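Long-range contacts in glycosyl hydrolase family 62 protein (PDB 5B6T), which probably removes alpha-L-arabinofuranosyl side groups from arabinoxylan, as an alpha-L-arabinofuranosidase of glycoside hydrolase family 62: residues S30-D35 and P84-F89; Y96-N101 and M144-D149. All coordinates share one frame; numbering follows the deposited sequence.

Interaction 1: residues S30-D35 and P84-F89; sequences SVVYHD and PQVFYF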
ATOM      1  N   SER A  30      -3.547   0.670   4.351  1.00  6.68           N
ATOM      2  CA  SER A  30      -2.404   1.245   5.011  1.00  6.29           C
ATOM      3  C   SER A  30      -2.601   1.108   6.529  1.00  6.59           C
ATOM      4  O   SER A  30      -3.716   1.222   7.016  1.00  6.91           O
ATOM      5  CB  SER A  30      -2.274   2.725   4.645  1.00  6.41           C
ATOM      6  OG  SER A  30      -1.035   3.248   5.097  1.00  6.16           O
ATOM      7  N   VAL A  31      -1.520   0.883   7.262  1.00  6.48           N
ATOM      8  CA  VAL A  31      -1.650   0.552   8.671  1.00  6.80           C
ATOM      9  C   VAL A  31      -0.520   1.043   9.552  1.00  6.88           C
ATOM     10  O   VAL A  31       0.653   0.883   9.237  1.00  6.79           O
ATOM     11  CB  VAL A  31      -1.854  -0.966   8.870  1.00  6.98           C
ATOM     12  CG1 VAL A  31      -0.733  -1.780   8.230  1.00  7.05           C
ATOM     13  CG2 VAL A  31      -2.055  -1.319  10.329  1.00  7.07           C
ATOM     14  N   VAL A  32      -0.932   1.617  10.686  1.00  6.93           N
ATOM     15  CA  VAL A  32      -0.012   1.968  11.776  1.00  7.34           C
ATOM     16  C   VAL A  32      -0.629   1.600  13.118  1.00  7.33           C
ATOM     17  O   VAL A  32      -1.853   1.614  13.285  1.00  7.75           O
ATOM     18  CB  VAL A  32       0.374   3.468  11.795  1.00  7.38           C
ATOM     19  CG1 VAL A  32       1.188   3.826  10.564  1.00  7.56           C
ATOM     20  CG2 VAL A  32      -0.820   4.398  11.917  1.00  8.01           C
ATOM     21  N   TYR A  33       0.259   1.271  14.055  1.00  7.81           N
ATOM     22  CA  TYR A  33      -0.109   1.066  15.461  1.00  7.96           C
ATOM     23  C   TYR A  33       0.332   2.291  16.231  1.00  8.20           C
ATOM     24  O   TYR A  33       1.501   2.663  16.192  1.00  8.59           O
ATOM     25  CB  TYR A  33       0.566  -0.170  16.023  1.00  8.16           C
ATOM     26  CG  TYR A  33       0.010  -0.601  17.378  1.00  8.28           C
ATOM     27  CD1 TYR A  33      -1.198  -1.261  17.466  1.00  7.92           C
ATOM     28  CD2 TYR A  33       0.716  -0.360  18.559  1.00  8.07           C
ATOM     29  CE1 TYR A  33      -1.703  -1.680  18.683  1.00  8.00           C
ATOM     30  CE2 TYR A  33       0.209  -0.744  19.785  1.00  7.88           C
ATOM     31  CZ  TYR A  33      -0.985  -1.422  19.848  1.00  7.94           C
ATOM     32  OH  TYR A  33      -1.469  -1.862  21.077  1.00  8.30           O
ATOM     33  N   HIS A  34      -0.619   2.943  16.891  1.00  8.55           N
ATOM     34  CA  HIS A  34      -0.342   4.210  17.574  1.00  9.57           C
ATOM     35  C   HIS A  34      -1.224   4.323  18.789  1.00  9.89           C
ATOM     36  O   HIS A  34      -2.456   4.108  18.713  1.00  9.79           O
ATOM     37  CB  HIS A  34      -0.589   5.390  16.629  1.00  9.87           C
ATOM     38  CG  HIS A  34      -0.552   6.730  17.289  1.00 11.43           C
ATOM     39  ND1 HIS A  34       0.620   7.339  17.639  1.00 12.73           N
ATOM     40  CD2 HIS A  34      -1.541   7.568  17.671  1.00 12.55           C
ATOM     41  CE1 HIS A  34       0.366   8.511  18.191  1.00 13.13           C
ATOM     42  NE2 HIS A  34      -0.938   8.670  18.234  1.00 13.68           N
ATOM     43  N   ASP A  35      -0.586   4.648  19.908  1.00 10.85           N
ATOM     44  CA  ASP A  35      -1.272   4.752  21.188  1.00 12.35           C
ATOM     45  C   ASP A  35      -2.264   3.632  21.459  1.00 11.06           C
ATOM     46  O   ASP A  35      -3.425   3.856  21.750  1.00 11.02           O
ATOM     47  CB  ASP A  35      -1.909   6.130  21.287  1.00 14.32           C
ATOM     48  CG  ASP A  35      -0.876   7.203  21.558  1.00 16.71           C
ATOM     49  OD1 ASP A  35       0.305   6.840  21.813  1.00 20.49           O
ATOM     50  OD2 ASP A  35      -1.233   8.394  21.517  1.00 20.94           O
ATOM     51  N   PRO A  84      -4.748   4.452  -0.031  1.00  6.15           N
ATOM     52  CA  PRO A  84      -4.146   5.383   0.894  1.00  6.06           C
ATOM     53  C   PRO A  84      -2.790   4.916   1.464  1.00  5.86           C
ATOM     54  O   PRO A  84      -2.491   3.712   1.516  1.00  6.02           O
ATOM     55  CB  PRO A  84      -5.185   5.453   2.007  1.00  5.97           C
ATOM     56  CG  PRO A  84      -5.777   4.080   2.043  1.00  6.04           C
ATOM     57  CD  PRO A  84      -5.793   3.627   0.617  1.00  5.84           C
ATOM     58  N   GLN A  85      -2.005   5.886   1.963  1.00  5.55           N
ATOM     59  CA  GLN A  85      -0.790   5.634   2.722  1.00  5.75           C
ATOM     60  C   GLN A  85      -0.758   6.649   3.839  1.00  5.92           C
ATOM     61  O   GLN A  85      -0.732   7.835   3.563  1.00  6.17           O
ATOM     62  CB  GLN A  85       0.475   5.797   1.870  1.00  5.85           C
ATOM     63  CG  GLN A  85       1.742   5.500   2.675  1.00  5.91           C
ATOM     64  CD  GLN A  85       2.978   6.136   2.096  1.00  6.05           C
ATOM     65  OE1 GLN A  85       2.926   7.123   1.379  1.00  6.25           O
ATOM     66  NE2 GLN A  85       4.118   5.587   2.472  1.00  6.10           N
ATOM     67  N   VAL A  86      -0.752   6.195   5.085  1.00  6.14           N
ATOM     68  CA  VAL A  86      -0.669   7.086   6.238  1.00  6.54           C
ATOM     69  C   VAL A  86       0.720   7.083   6.868  1.00  6.40           C
ATOM     70  O   VAL A  86       1.336   6.031   7.010  1.00  6.92           O
ATOM     71  CB  VAL A  86      -1.747   6.750   7.321  1.00  6.62           C
ATOM     72  CG1 VAL A  86      -1.517   5.385   7.969  1.00  6.62           C
ATOM     73  CG2 VAL A  86      -1.798   7.846   8.390  1.00  7.09           C
ATOM     74  N   PHE A  87       1.184   8.243   7.307  1.00  6.69           N
ATOM     75  CA  PHE A  87       2.457   8.343   8.046  1.00  6.93           C
ATOM     76  C   PHE A  87       2.505   9.682   8.757  1.00  7.18           C
ATOM     77  O   PHE A  87       1.781  10.612   8.392  1.00  7.73           O
ATOM     78  CB  PHE A  87       3.718   8.189   7.147  1.00  6.82           C
ATOM     79  CG  PHE A  87       3.784   9.169   6.014  1.00  7.02           C
ATOM     80  CD1 PHE A  87       4.445  10.386   6.163  1.00  7.54           C
ATOM     81  CD2 PHE A  87       3.238   8.867   4.766  1.00  7.11           C
ATOM     82  CE1 PHE A  87       4.489  11.301   5.132  1.00  7.40           C
ATOM     83  CE2 PHE A  87       3.284   9.799   3.732  1.00  7.31           C
ATOM     84  CZ  PHE A  87       3.951  10.984   3.909  1.00  7.32           C
ATOM     85  N   TYR A  88       3.373   9.778   9.751  1.00  7.59           N
ATOM     86  CA  TYR A  88       3.531  11.001  10.518  1.00  8.33           C
ATOM     87  C   TYR A  88       4.739  11.721   9.993  1.00  8.18           C
ATOM     88  O   TYR A  88       5.867  11.179  10.038  1.00  7.76           O
ATOM     89  CB  TYR A  88       3.722  10.651  11.994  1.00  9.35           C
ATOM     90  CG  TYR A  88       3.856  11.814  12.928  1.00 10.35           C
ATOM     91  CD1 TYR A  88       2.761  12.623  13.240  1.00 11.05           C
ATOM     92  CD2 TYR A  88       5.040  12.043  13.574  1.00 11.60           C
ATOM     93  CE1 TYR A  88       2.878  13.680  14.128  1.00 11.97           C
ATOM     94  CE2 TYR A  88       5.172  13.092  14.461  1.00 12.32           C
ATOM     95  CZ  TYR A  88       4.092  13.904  14.733  1.00 11.89           C
ATOM     96  OH  TYR A  88       4.221  14.926  15.672  1.00 14.59           O
ATOM     97  N   PHE A  89       4.537  12.933   9.493  1.00  7.84           N
ATOM     98  CA  PHE A  89       5.648  13.740   8.986  1.00  7.95           C
ATOM     99  C   PHE A  89       6.165  14.574  10.140  1.00  8.49           C
ATOM    100  O   PHE A  89       5.660  15.670  10.444  1.00  8.53           O
ATOM    101  CB  PHE A  89       5.243  14.618   7.801  1.00  8.12           C
ATOM    102  CG  PHE A  89       6.415  15.239   7.106  1.00  8.13           C
ATOM    103  CD1 PHE A  89       7.239  14.466   6.315  1.00  8.03           C
ATOM    104  CD2 PHE A  89       6.744  16.578   7.296  1.00  8.74           C
ATOM    105  CE1 PHE A  89       8.344  15.000   5.703  1.00  7.86           C
ATOM    106  CE2 PHE A  89       7.848  17.131   6.669  1.00  8.92           C
ATOM    107  CZ  PHE A  89       8.651  16.352   5.884  1.00  8.57           C
TER

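Interaction 2: residues Y96-N101 and M144-D149; sequences YLVYQN and MWVICD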
ATOM      1  N   TYR A  96       0.140  12.687   7.439  1.00  7.20           N
ATOM      2  CA  TYR A  96      -0.225  12.756   6.030  1.00  7.13           C
ATOM      3  C   TYR A  96      -0.961  11.499   5.649  1.00  6.86           C
ATOM      4  O   TYR A  96      -0.623  10.392   6.146  1.00  7.23           O
ATOM      5  CB  TYR A  96       1.008  12.940   5.120  1.00  7.42           C
ATOM      6  CG  TYR A  96       1.486  14.357   5.013  1.00  7.57           C
ATOM      7  CD1 TYR A  96       2.107  14.984   6.069  1.00  7.71           C
ATOM      8  CD2 TYR A  96       1.300  15.082   3.840  1.00  7.66           C
ATOM      9  CE1 TYR A  96       2.511  16.318   5.984  1.00  7.85           C
ATOM     10  CE2 TYR A  96       1.697  16.392   3.747  1.00  8.15           C
ATOM     11  CZ  TYR A  96       2.299  17.007   4.807  1.00  8.26           C
ATOM     12  OH  TYR A  96       2.700  18.334   4.714  1.00  8.94           O
ATOM     13  N   LEU A  97      -1.933  11.662   4.757  1.00  6.76           N
ATOM     14  CA  LEU A  97      -2.640  10.559   4.098  1.00  6.85           C
ATOM     15  C   LEU A  97      -2.501  10.829   2.592  1.00  7.39           C
ATOM     16  O   LEU A  97      -3.037  11.829   2.088  1.00  7.12           O
ATOM     17  CB  LEU A  97      -4.119  10.540   4.499  1.00  7.33           C
ATOM     18  CG  LEU A  97      -4.887   9.284   4.103  1.00  7.36           C
ATOM     19  CD1 LEU A  97      -4.384   8.038   4.854  1.00  7.47           C
ATOM     20  CD2 LEU A  97      -6.395   9.458   4.312  1.00  7.94           C
ATOM     21  N   VAL A  98      -1.704   9.983   1.950  1.00  6.90           N
ATOM     22  CA  VAL A  98      -1.380  10.050   0.547  1.00  7.13           C
ATOM     23  C   VAL A  98      -2.288   9.075  -0.187  1.00  7.35           C
ATOM     24  O   VAL A  98      -2.574   7.983   0.318  1.00  7.67           O
ATOM     25  CB  VAL A  98       0.114   9.727   0.337  1.00  7.25           C
ATOM     26  CG1 VAL A  98       0.446   9.500  -1.134  1.00  7.26           C
ATOM     27  CG2 VAL A  98       0.948  10.839   0.907  1.00  7.31           C
ATOM     28  N   TYR A  99      -2.790   9.479  -1.343  1.00  7.48           N
ATOM     29  CA  TYR A  99      -3.732   8.660  -2.130  1.00  7.79           C
ATOM     30  C   TYR A  99      -3.826   9.241  -3.545  1.00  8.39           C
ATOM     31  O   TYR A  99      -3.163  10.257  -3.857  1.00  8.10           O
ATOM     32  CB  TYR A  99      -5.127   8.617  -1.459  1.00  7.83           C
ATOM     33  CG  TYR A  99      -5.658  10.003  -1.120  1.00  7.60           C
ATOM     34  CD1 TYR A  99      -5.395  10.575   0.108  1.00  7.52           C
ATOM     35  CD2 TYR A  99      -6.468  10.711  -2.006  1.00  8.03           C
ATOM     36  CE1 TYR A  99      -5.846  11.831   0.429  1.00  8.01           C
ATOM     37  CE2 TYR A  99      -6.948  11.969  -1.682  1.00  8.27           C
ATOM     38  CZ  TYR A  99      -6.649  12.525  -0.448  1.00  8.18           C
ATOM     39  OH  TYR A  99      -7.085  13.796  -0.108  1.00  9.46           O
ATOM     40  N   GLN A 100      -4.645   8.607  -4.380  1.00  8.30           N
ATOM     41  CA  GLN A 100      -4.847   9.105  -5.749  1.00  8.32           C
ATOM     42  C   GLN A 100      -6.270   9.620  -5.902  1.00  8.33           C
ATOM     43  O   GLN A 100      -7.220   9.106  -5.299  1.00  8.06           O
ATOM     44  CB  GLN A 100      -4.584   7.985  -6.759  1.00  8.79           C
ATOM     45  CG  GLN A 100      -5.630   6.876  -6.739  1.00  9.04           C
ATOM     46  CD  GLN A 100      -5.078   5.473  -6.870  1.00  9.37           C
ATOM     47  OE1 GLN A 100      -3.982   5.165  -6.434  1.00  9.24           O
ATOM     48  NE2 GLN A 100      -5.849   4.613  -7.471  1.00  9.46           N
ATOM     49  N   ASN A 101      -6.413  10.656  -6.712  1.00  8.89           N
ATOM     50  CA  ASN A 101      -7.699  11.233  -7.033  1.00  9.84           C
ATOM     51  C   ASN A 101      -7.792  11.557  -8.525  1.00  9.98           C
ATOM     52  O   ASN A 101      -8.631  12.382  -8.918  1.00 12.05           O
ATOM     53  CB  ASN A 101      -7.947  12.504  -6.209  1.00  9.83           C
ATOM     54  CG  ASN A 101      -7.055  13.654  -6.615  1.00 10.20           C
ATOM     55  OD1 ASN A 101      -6.016  13.469  -7.265  1.00 10.26           O
ATOM     56  ND2 ASN A 101      -7.449  14.856  -6.202  1.00 10.89           N
ATOM     57  N   MET A 144       0.238   5.695  -4.900  1.00  6.41           N
ATOM     58  CA  MET A 144       1.187   6.741  -4.545  1.00  6.73           C
ATOM     59  C   MET A 144       1.819   6.409  -3.206  1.00  6.54           C
ATOM     60  O   MET A 144       1.098   6.133  -2.236  1.00  7.21           O
ATOM     61  CB  MET A 144       0.437   8.077  -4.445  1.00  7.07           C
ATOM     62  CG  MET A 144      -0.489   8.364  -5.608  1.00  7.59           C
ATOM     63  SD  MET A 144       0.387   8.483  -7.171  1.00  8.28           S
ATOM     64  CE  MET A 144      -1.004   8.540  -8.314  1.00  8.08           C
ATOM     65  N   TRP A 145       3.150   6.471  -3.149  1.00  6.31           N
ATOM     66  CA  TRP A 145       3.884   6.079  -1.946  1.00  6.17           C
ATOM     67  C   TRP A 145       5.038   7.018  -1.649  1.00  6.31           C
ATOM     68  O   TRP A 145       5.934   7.199  -2.504  1.00  6.72           O
ATOM     69  CB  TRP A 145       4.398   4.645  -2.134  1.00  6.17           C
ATOM     70  CG  TRP A 145       5.153   4.127  -0.947  1.00  6.08           C
ATOM     71  CD1 TRP A 145       6.484   4.325  -0.652  1.00  6.05           C
ATOM     72  CD2 TRP A 145       4.641   3.307   0.094  1.00  5.90           C
ATOM     73  NE1 TRP A 145       6.792   3.719   0.521  1.00  6.30           N
ATOM     74  CE2 TRP A 145       5.690   3.062   0.998  1.00  5.96           C
ATOM     75  CE3 TRP A 145       3.394   2.751   0.350  1.00  5.87           C
ATOM     76  CZ2 TRP A 145       5.512   2.298   2.164  1.00  6.09           C
ATOM     77  CZ3 TRP A 145       3.222   2.020   1.497  1.00  5.92           C
ATOM     78  CH2 TRP A 145       4.278   1.774   2.378  1.00  6.06           C
ATOM     79  N   VAL A 146       5.056   7.575  -0.442  1.00  6.23           N
ATOM     80  CA  VAL A 146       6.131   8.440   0.043  1.00  6.36           C
ATOM     81  C   VAL A 146       7.052   7.685   0.989  1.00  6.31           C
ATOM     82  O   VAL A 146       6.604   6.953   1.865  1.00  6.35           O
ATOM     83  CB  VAL A 146       5.550   9.693   0.754  1.00  6.61           C
ATOM     84  CG1 VAL A 146       6.648  10.466   1.492  1.00  6.71           C
ATOM     85  CG2 VAL A 146       4.791  10.585  -0.211  1.00  6.71           C
ATOM     86  N   ILE A 147       8.352   7.908   0.818  1.00  6.26           N
ATOM     87  CA  ILE A 147       9.368   7.533   1.811  1.00  6.40           C
ATOM     88  C   ILE A 147      10.446   8.609   1.802  1.00  6.69           C
ATOM     89  O   ILE A 147      10.885   9.061   0.737  1.00  6.95           O
ATOM     90  CB  ILE A 147       9.931   6.108   1.591  1.00  6.11           C
ATOM     91  CG1 ILE A 147      11.042   5.797   2.597  1.00  6.08           C
ATOM     92  CG2 ILE A 147      10.417   5.871   0.157  1.00  6.04           C
ATOM     93  CD1 ILE A 147      11.466   4.359   2.625  1.00  6.35           C
ATOM     94  N   CYS A 148      10.887   9.000   3.002  1.00  6.94           N
ATOM     95  CA  CYS A 148      11.922  10.012   3.174  1.00  7.85           C
ATOM     96  C   CYS A 148      13.131   9.422   3.886  1.00  8.69           C
ATOM     97  O   CYS A 148      13.001   8.516   4.702  1.00  8.13           O
ATOM     98  CB  CYS A 148      11.392  11.178   4.007  1.00  8.03           C
ATOM     99  SG  CYS A 148       9.808  11.818   3.410  1.00  8.82           S
ATOM    100  N   ASP A 149      14.302  10.006   3.642  1.00  9.81           N
ATOM    101  CA  ASP A 149      15.460   9.708   4.478  1.00 11.41           C
ATOM    102  C   ASP A 149      15.823  11.012   5.210  1.00 12.13           C
ATOM    103  O   ASP A 149      14.979  11.891   5.311  1.00 11.51           O
ATOM    104  CB  ASP A 149      16.588   9.090   3.642  1.00 12.46           C
ATOM    105  CG  ASP A 149      17.270  10.074   2.702  1.00 12.84           C
ATOM    106  OD1 ASP A 149      16.916  11.258   2.614  1.00 13.14           O
ATOM    107  OD2 ASP A 149      18.214   9.625   2.019  1.00 14.72           O
TER
HETATM  108  O   HOH W   1      -2.508   6.035  -4.177  1.00  6.71           O

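Interaction 1: residues S30-D35 and P84-F89
S30 and V32 meet P84-V86 without an aromatic face between them; the flat groups lie to one end, where the H34 ring has CG of D35 3.6 Å above one face, displaced toward the rim, and W95 packed against it edge-to-face. The ring of Y88 meets W95 as well. The contact itself turns on S30. Its OG stands anti to the backbone N (chi1 -170°) and accepts the V86 N-H at 3.0 Å, with a nearly straight N-H...O angle of 166°. S30 CB sits against the carbonyl of P84, 3.3 Å from its O. These two strands, 25-34 and 82-89, are the innermost strands of neighbouring blades in the five-bladed beta-propeller of this family; the axes of the two short segments approach to 6.1 Å at 27°, nearly parallel, and the bond between them runs through a side chain, not backbone to backbone. V86 CG1 lies 3.6 Å from S30 OG, and across the contact it also meets V32, whose CG1 and CG2 both lie 4.1 Å from V86 CG1 as the two valines cross obliquely. The hydroxyl of S30 also hydrogen-bonds OE2 of E267, on another strand, and is thus gripped twice in a buried setting. An alanine here would probably leave the V86 N-H and the carboxylate of E267 each without this mate. F41 and L97 pack against V86 from the adjoining strands.

Interaction 2: residues Y96-N101 and M144-D149
M144 carries the largest share of this contact, reaching V98 with its CB, Y99 with its CG and Q100 with its CE. CB lies 3.6 Å from V98 CG1, and the two side chains cross at about a right angle. Beyond CB the chain turns twice: chi1 sets CG beside the backbone N, 3.7 Å from the carbonyl O of Y99, and chi2 (-62°) bends the chain about CB-CG and places SD, from which the extended chi3 carries on to CE. This methyl ends 3.9 Å from Q100 CB, so the thioether side chain follows the backbone from V98 to Q100. V98 uses both its branches. CG1, anti to its backbone N, touches the M144 carbonyl O as well as CB, while CG2 meets CG2 of V146 at 4.0 Å, again crosswise. Q100 adds a polar link through a water that accepts the M144 N-H, its O 2.9 Å from M144 N, and can donate to Q100 OE1 at 2.8 Å. The same OE1 takes a hydrogen bond from D143 N, and NE2 is bonded to Y80 OH and to a glycerol probably taken up from the crystallisation liquor, so both ends of the amide are held. With segment axes 6.4 Å apart and a mutual angle of 146°, side chains and a water fill the interval in place of backbone ladders: the second strand of one blade packs against the innermost strand of the next, as where adjacent blades pack face to face in a beta-propeller.

Overall arrangement
Interactions 1 and 2 lie in series along the chain, their centres 11 Å apart, and bind three successive propeller blades together. The middle blade serves both: its strand 82-89 faces 30-35, and its strand 94-100 faces 144-149. These two strands pair directly, with probable hydrogen bonds from Q85 N to V98 O (2.7 Å) and from Y96 N to F87 O (2.8 Å). Q85 also crosses to the third blade, its OE1 accepting V146 N. Toward the propeller axis, the Q85 side chain is about 6 Å from the calcium ion; the Q100 side chain is about 7 Å from the lead ion, possibly near the substrate-binding region.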